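Local coordinates for protein glia-derived nexin (Homo sapiens, PDB 4DY0) that inhibits serine proteases such as thrombin, trypsin and urokinase, binds heparin and promotes neurite extension by inhibiting thrombin, at residues I76-I80 / H364-A369; Q203-C209 / V266-V272. All blocks are in the same frame, centred on the assembly; numbering follows the deposited sequence.

Interaction 1: residues I76-I80 / H364-A369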
loop_
_atom_site.group_PDB
_atom_site.type_symbol
_atom_site.label_atom_id
_atom_site.label_comp_id
_atom_site.label_asym_id
_atom_site.label_seq_id
_atom_site.Cartn_x
_atom_site.Cartn_y
_atom_site.Cartn_z
ATOM N N ILE A 76 14.333 8.732 1.038
ATOM C CA ILE A 76 12.901 8.656 1.290
ATOM C C ILE A 76 12.536 7.337 1.964
ATOM O O ILE A 76 11.805 7.316 2.959
ATOM C CB ILE A 76 12.091 8.824 -0.015
ATOM C CG1 ILE A 76 12.288 10.230 -0.580
ATOM C CG2 ILE A 76 10.617 8.541 0.227
ATOM C CD1 ILE A 76 11.646 10.442 -1.924
ATOM N N ASN A 77 13.059 6.242 1.427
ATOM C CA ASN A 77 12.777 4.911 1.957
ATOM C C ASN A 77 13.203 4.715 3.413
ATOM O O ASN A 77 12.454 4.155 4.214
ATOM C CB ASN A 77 13.408 3.838 1.070
ATOM C CG ASN A 77 12.625 3.607 -0.208
ATOM O OD1 ASN A 77 11.404 3.770 -0.235
ATOM N ND2 ASN A 77 13.323 3.219 -1.271
ATOM N N LYS A 78 14.405 5.169 3.752
ATOM C CA LYS A 78 14.895 5.043 5.121
ATOM C C LYS A 78 14.127 5.967 6.058
ATOM O O LYS A 78 13.918 5.646 7.224
ATOM C CB LYS A 78 16.403 5.319 5.201
ATOM C CG LYS A 78 17.271 4.211 4.604
ATOM C CD LYS A 78 18.735 4.343 5.023
ATOM N N ALA A 79 13.698 7.111 5.534
ATOM C CA ALA A 79 12.949 8.084 6.323
ATOM C C ALA A 79 11.551 7.566 6.688
ATOM O O ALA A 79 10.994 7.930 7.724
ATOM C CB ALA A 79 12.859 9.416 5.572
ATOM N N ILE A 80 10.992 6.711 5.838
ATOM C CA ILE A 80 9.681 6.122 6.106
ATOM C C ILE A 80 9.748 5.069 7.204
ATOM O O ILE A 80 8.859 4.986 8.051
ATOM C CB ILE A 80 9.095 5.466 4.855
ATOM C CG1 ILE A 80 8.773 6.523 3.801
ATOM C CG2 ILE A 80 7.847 4.676 5.206
ATOM C CD1 ILE A 80 8.388 5.938 2.469
ATOM N N HIS A 364 2.782 9.269 5.112
ATOM C CA HIS A 364 3.974 9.782 5.768
ATOM C C HIS A 364 4.127 11.226 5.314
ATOM O O HIS A 364 4.557 11.496 4.193
ATOM C CB HIS A 364 5.200 8.952 5.385
ATOM C CG HIS A 364 6.444 9.323 6.131
ATOM N ND1 HIS A 364 7.459 10.065 5.564
ATOM C CD2 HIS A 364 6.841 9.050 7.397
ATOM C CE1 HIS A 364 8.426 10.235 6.449
ATOM N NE2 HIS A 364 8.075 9.630 7.570
ATOM N N ASN A 365 3.756 12.153 6.186
ATOM C CA ASN A 365 3.597 13.555 5.806
ATOM C C ASN A 365 4.877 14.302 5.409
ATOM O O ASN A 365 4.852 15.135 4.501
ATOM C CB ASN A 365 2.809 14.300 6.888
ATOM C CG ASN A 365 1.430 13.688 7.118
ATOM O OD1 ASN A 365 0.627 13.585 6.190
ATOM N ND2 ASN A 365 1.157 13.267 8.349
ATOM N N PRO A 366 6.004 14.006 6.078
ATOM C CA PRO A 366 7.245 14.682 5.704
ATOM C C PRO A 366 7.622 14.439 4.242
ATOM O O PRO A 366 8.024 15.372 3.546
ATOM C CB PRO A 366 8.284 14.056 6.641
ATOM C CG PRO A 366 7.492 13.600 7.824
ATOM C CD PRO A 366 6.175 13.141 7.257
ATOM N N THR A 367 7.485 13.200 3.778
ATOM C CA THR A 367 7.854 12.861 2.408
ATOM C C THR A 367 6.663 12.922 1.461
ATOM O O THR A 367 6.829 13.028 0.247
ATOM C CB THR A 367 8.456 11.452 2.320
ATOM O OG1 THR A 367 7.487 10.495 2.763
ATOM C CG2 THR A 367 9.694 11.348 3.178
ATOM N N GLY A 368 5.462 12.844 2.021
ATOM C CA GLY A 368 4.252 12.773 1.213
ATOM C C GLY A 368 3.953 11.361 0.733
ATOM O O GLY A 368 2.996 11.143 -0.000
ATOM N N ALA A 369 4.764 10.393 1.150
ATOM C CA ALA A 369 4.586 9.015 0.697
ATOM C C ALA A 369 3.266 8.441 1.181
ATOM O O ALA A 369 2.909 8.586 2.348
ATOM C CB ALA A 369 5.740 8.143 1.158
#

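Interaction 2: residues Q203-C209 / V266-V272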
loop_
_atom_site.group_PDB
_atom_site.type_symbol
_atom_site.label_atom_id
_atom_site.label_comp_id
_atom_site.label_asym_id
_atom_site.label_seq_id
_atom_site.Cartn_x
_atom_site.Cartn_y
_atom_site.Cartn_z
ATOM N N GLN A 203 -14.585 8.320 20.226
ATOM C CA GLN A 203 -14.078 9.367 21.094
ATOM C C GLN A 203 -14.532 10.731 20.595
ATOM O O GLN A 203 -14.717 10.940 19.395
ATOM C CB GLN A 203 -12.553 9.318 21.170
ATOM C CG GLN A 203 -11.857 10.023 20.023
ATOM C CD GLN A 203 -10.357 10.064 20.198
ATOM O OE1 GLN A 203 -9.807 11.051 20.686
ATOM N NE2 GLN A 203 -9.685 8.982 19.815
ATOM N N LEU A 204 -14.722 11.651 21.531
ATOM C CA LEU A 204 -15.051 13.025 21.206
ATOM C C LEU A 204 -13.778 13.831 21.394
ATOM O O LEU A 204 -13.224 13.881 22.492
ATOM C CB LEU A 204 -16.137 13.541 22.149
ATOM C CG LEU A 204 -17.039 14.676 21.662
ATOM C CD1 LEU A 204 -17.814 15.276 22.834
ATOM C CD2 LEU A 204 -16.239 15.748 20.941
ATOM N N SER A 205 -13.304 14.451 20.321
ATOM C CA SER A 205 -12.022 15.136 20.358
ATOM C C SER A 205 -11.871 16.046 19.142
ATOM O O SER A 205 -12.745 16.076 18.276
ATOM C CB SER A 205 -10.889 14.108 20.413
ATOM O OG SER A 205 -9.622 14.731 20.472
ATOM N N VAL A 206 -10.770 16.788 19.081
ATOM C CA VAL A 206 -10.518 17.688 17.962
ATOM C C VAL A 206 -9.730 16.976 16.866
ATOM O O VAL A 206 -8.661 16.425 17.113
ATOM C CB VAL A 206 -9.757 18.966 18.406
ATOM C CG1 VAL A 206 -9.566 19.916 17.228
ATOM C CG2 VAL A 206 -10.499 19.670 19.538
ATOM N N PHE A 207 -10.276 16.981 15.657
ATOM C CA PHE A 207 -9.614 16.381 14.506
ATOM C C PHE A 207 -9.794 17.281 13.296
ATOM O O PHE A 207 -10.821 17.950 13.157
ATOM C CB PHE A 207 -10.208 15.006 14.188
ATOM C CG PHE A 207 -9.880 13.945 15.198
ATOM C CD1 PHE A 207 -8.618 13.378 15.241
ATOM C CD2 PHE A 207 -10.841 13.506 16.095
ATOM C CE1 PHE A 207 -8.313 12.397 16.169
ATOM C CE2 PHE A 207 -10.546 12.525 17.022
ATOM C CZ PHE A 207 -9.280 11.967 17.058
ATOM N N ARG A 208 -8.797 17.294 12.421
ATOM C CA ARG A 208 -8.927 17.985 11.151
ATOM C C ARG A 208 -9.877 17.201 10.252
ATOM O O ARG A 208 -9.723 15.994 10.071
ATOM C CB ARG A 208 -7.558 18.153 10.490
ATOM C CG ARG A 208 -6.735 19.291 11.087
ATOM C CD ARG A 208 -5.240 19.107 10.852
ATOM N NE ARG A 208 -4.919 18.911 9.442
ATOM C CZ ARG A 208 -4.726 19.898 8.574
ATOM N NH1 ARG A 208 -4.438 19.622 7.309
ATOM N NH2 ARG A 208 -4.823 21.161 8.970
ATOM N N CYS A 209 -10.880 17.878 9.714
ATOM C CA CYS A 209 -11.793 17.218 8.795
ATOM C C CYS A 209 -12.505 18.201 7.895
ATOM O O CYS A 209 -12.398 19.411 8.067
ATOM C CB CYS A 209 -12.806 16.354 9.548
ATOM S SG CYS A 209 -13.657 17.198 10.878
ATOM N N VAL A 266 -10.050 21.644 8.367
ATOM C CA VAL A 266 -9.758 22.520 9.488
ATOM C C VAL A 266 -10.039 21.727 10.746
ATOM O O VAL A 266 -10.923 20.867 10.754
ATOM C CB VAL A 266 -10.646 23.777 9.487
ATOM C CG1 VAL A 266 -10.277 24.687 8.332
ATOM C CG2 VAL A 266 -12.120 23.387 9.433
ATOM N N PRO A 267 -9.283 21.998 11.814
ATOM C CA PRO A 267 -9.531 21.261 13.041
ATOM C C PRO A 267 -10.923 21.579 13.579
ATOM O O PRO A 267 -11.382 22.716 13.471
ATOM C CB PRO A 267 -8.451 21.790 13.999
ATOM C CG PRO A 267 -7.405 22.398 13.119
ATOM C CD PRO A 267 -8.145 22.926 11.929
ATOM N N LYS A 268 -11.595 20.580 14.141
ATOM C CA LYS A 268 -12.859 20.817 14.823
ATOM C C LYS A 268 -13.233 19.675 15.762
ATOM O O LYS A 268 -12.771 18.542 15.606
ATOM C CB LYS A 268 -13.987 21.106 13.827
ATOM C CG LYS A 268 -14.456 19.907 13.025
ATOM C CD LYS A 268 -15.493 20.312 11.980
ATOM C CE LYS A 268 -14.911 21.294 10.966
ATOM N NZ LYS A 268 -15.875 21.611 9.872
ATOM N N ARG A 269 -14.058 19.998 16.750
ATOM C CA ARG A 269 -14.508 19.043 17.751
ATOM C C ARG A 269 -15.497 18.080 17.110
ATOM O O ARG A 269 -16.527 18.507 16.582
ATOM C CB ARG A 269 -15.164 19.804 18.902
ATOM C CG ARG A 269 -15.545 18.969 20.106
ATOM C CD ARG A 269 -15.751 19.867 21.322
ATOM N NE ARG A 269 -16.815 19.381 22.197
ATOM C CZ ARG A 269 -18.091 19.748 22.097
ATOM N NH1 ARG A 269 -18.471 20.609 21.158
ATOM N NH2 ARG A 269 -18.992 19.254 22.938
ATOM N N VAL A 270 -15.183 16.785 17.151
ATOM C CA VAL A 270 -15.986 15.777 16.459
ATOM C C VAL A 270 -16.139 14.481 17.246
ATOM O O VAL A 270 -15.192 14.017 17.878
ATOM C CB VAL A 270 -15.359 15.396 15.106
ATOM C CG1 VAL A 270 -16.411 14.786 14.196
ATOM C CG2 VAL A 270 -14.717 16.603 14.451
ATOM N N GLN A 271 -17.337 13.900 17.197
ATOM C CA GLN A 271 -17.548 12.541 17.685
ATOM C C GLN A 271 -17.153 11.547 16.598
ATOM O O GLN A 271 -17.865 11.387 15.605
ATOM C CB GLN A 271 -19.007 12.322 18.086
ATOM C CG GLN A 271 -19.261 12.365 19.588
ATOM C CD GLN A 271 -18.755 11.125 20.306
ATOM O OE1 GLN A 271 -18.798 11.047 21.533
ATOM N NE2 GLN A 271 -18.278 10.147 19.544
ATOM N N VAL A 272 -16.013 10.890 16.783
ATOM C CA VAL A 272 -15.518 9.925 15.809
ATOM C C VAL A 272 -15.941 8.515 16.183
ATOM O O VAL A 272 -15.807 8.102 17.332
ATOM C CB VAL A 272 -13.983 9.960 15.694
ATOM C CG1 VAL A 272 -13.508 8.962 14.648
ATOM C CG2 VAL A 272 -13.508 11.367 15.350
#

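Interaction 1: residues I76-I80 / H364-A369
The imidazole of His364 lies over the backbone of Ile80, whose CA sits 4.2 Å from the centroid of the His364 ring and 12° off its normal, a CH-pi contact over the ring face. The turn itself fixes the ring: His364 ND1 and Thr367 OG1 share a hydrogen bond of 2.8 Å. Thr367 OG1 also accepts from Ala369 N at 3.2 Å, which makes an ST turn. Asn85 bridges the two segments, its OD1 hydrogen-bonded to His364 NE2 and its ND2 to Ala79 O. No hydrogen bond runs directly between the two segments; beside the histidine, the contacts are mainly apolar: Ile80 CD1 reaches Ala369 CB at 3.7 Å, and Ile76 CG2 meets Thr367 CG2 at 4.2 Å. Gly368 adopts positive phi (83°), letting the chain reverse. His37 of helix 36-47 flanks Ile76, Ile80 and Ala369. The contact thus docks a beta-hairpin turn, joining strands 358-364 and 369-376, against helix 70-81. By position this is helix D of the serpin fold, the heparin-binding helix in relatives such as antithrombin; here a bound heparin sugar lies about 8 Å from the Ala79 side chain.

Interaction 2: residues Q203-C209 / V266-V272
The segments 203-209 and 266-272 pair antiparallel throughout, with eight backbone hydrogen bonds, the shortest being Val270 N to Ser205 O at 2.8 Å. The side-chain conformations fit this pairing. On the sheet face that carries Phe207 and Val270, Cys209 takes the p rotamer, which sets its SG 3.5 Å from Lys268 CG and 3.8 Å from Val270 CG2; Lys268, also p at chi1, brings its aliphatic stem to that sulfur. Phe207, in the m well, holds its ring oblique to the strand, so that CD2 meets Val272 CG2 at 3.5 Å. The other face, with Val206 and Arg269, is more exposed. There Leu204, t at both chi angles, carries CD2 to within 3.4 Å of Arg269 CG, and Gln271, with chi1 between wells, folds back until OE1 is 3.7 Å from Leu204 CB. Val206 CG1 packs diagonally on Pro267 CB (3.9 Å). Arg208 rests its CG on Pro267 CG at 3.8 Å, while its NE forms a salt bridge with Glu224. The side chain of Arg269 comes about 4 Å from that of Arg346 at the predicted reactive bond. Ile223 of strand 219-226 packs against Phe207, Cys209 and Val272, and Gln271 is hydrogen-bonded through its backbone to Pro350 and Phe352, so that strand 351-353 extends the sheet parallel to strand 266-284.

Interaction 1 joins distant parts of the sequence, and both strands of interaction 2 fall between its two segments: the order is 76-80, 203-209, 266-272, 364-369. The centres lie 25 Å apart and the nearest atoms about 8 Å, without touching. They share no helix or strand, yet strand pairing links them: strand 195-213 pairs with 219-226, which pairs with 232-239, which pairs with 358-364, leading into the turn of interaction 1. Both belong to one serpin domain. Interaction 2 lies towards the predicted reactive bond, whereas interaction 1 includes the helix beside bound heparin, consistent with the inhibitory and heparin-binding regions being parts of one continuous framework.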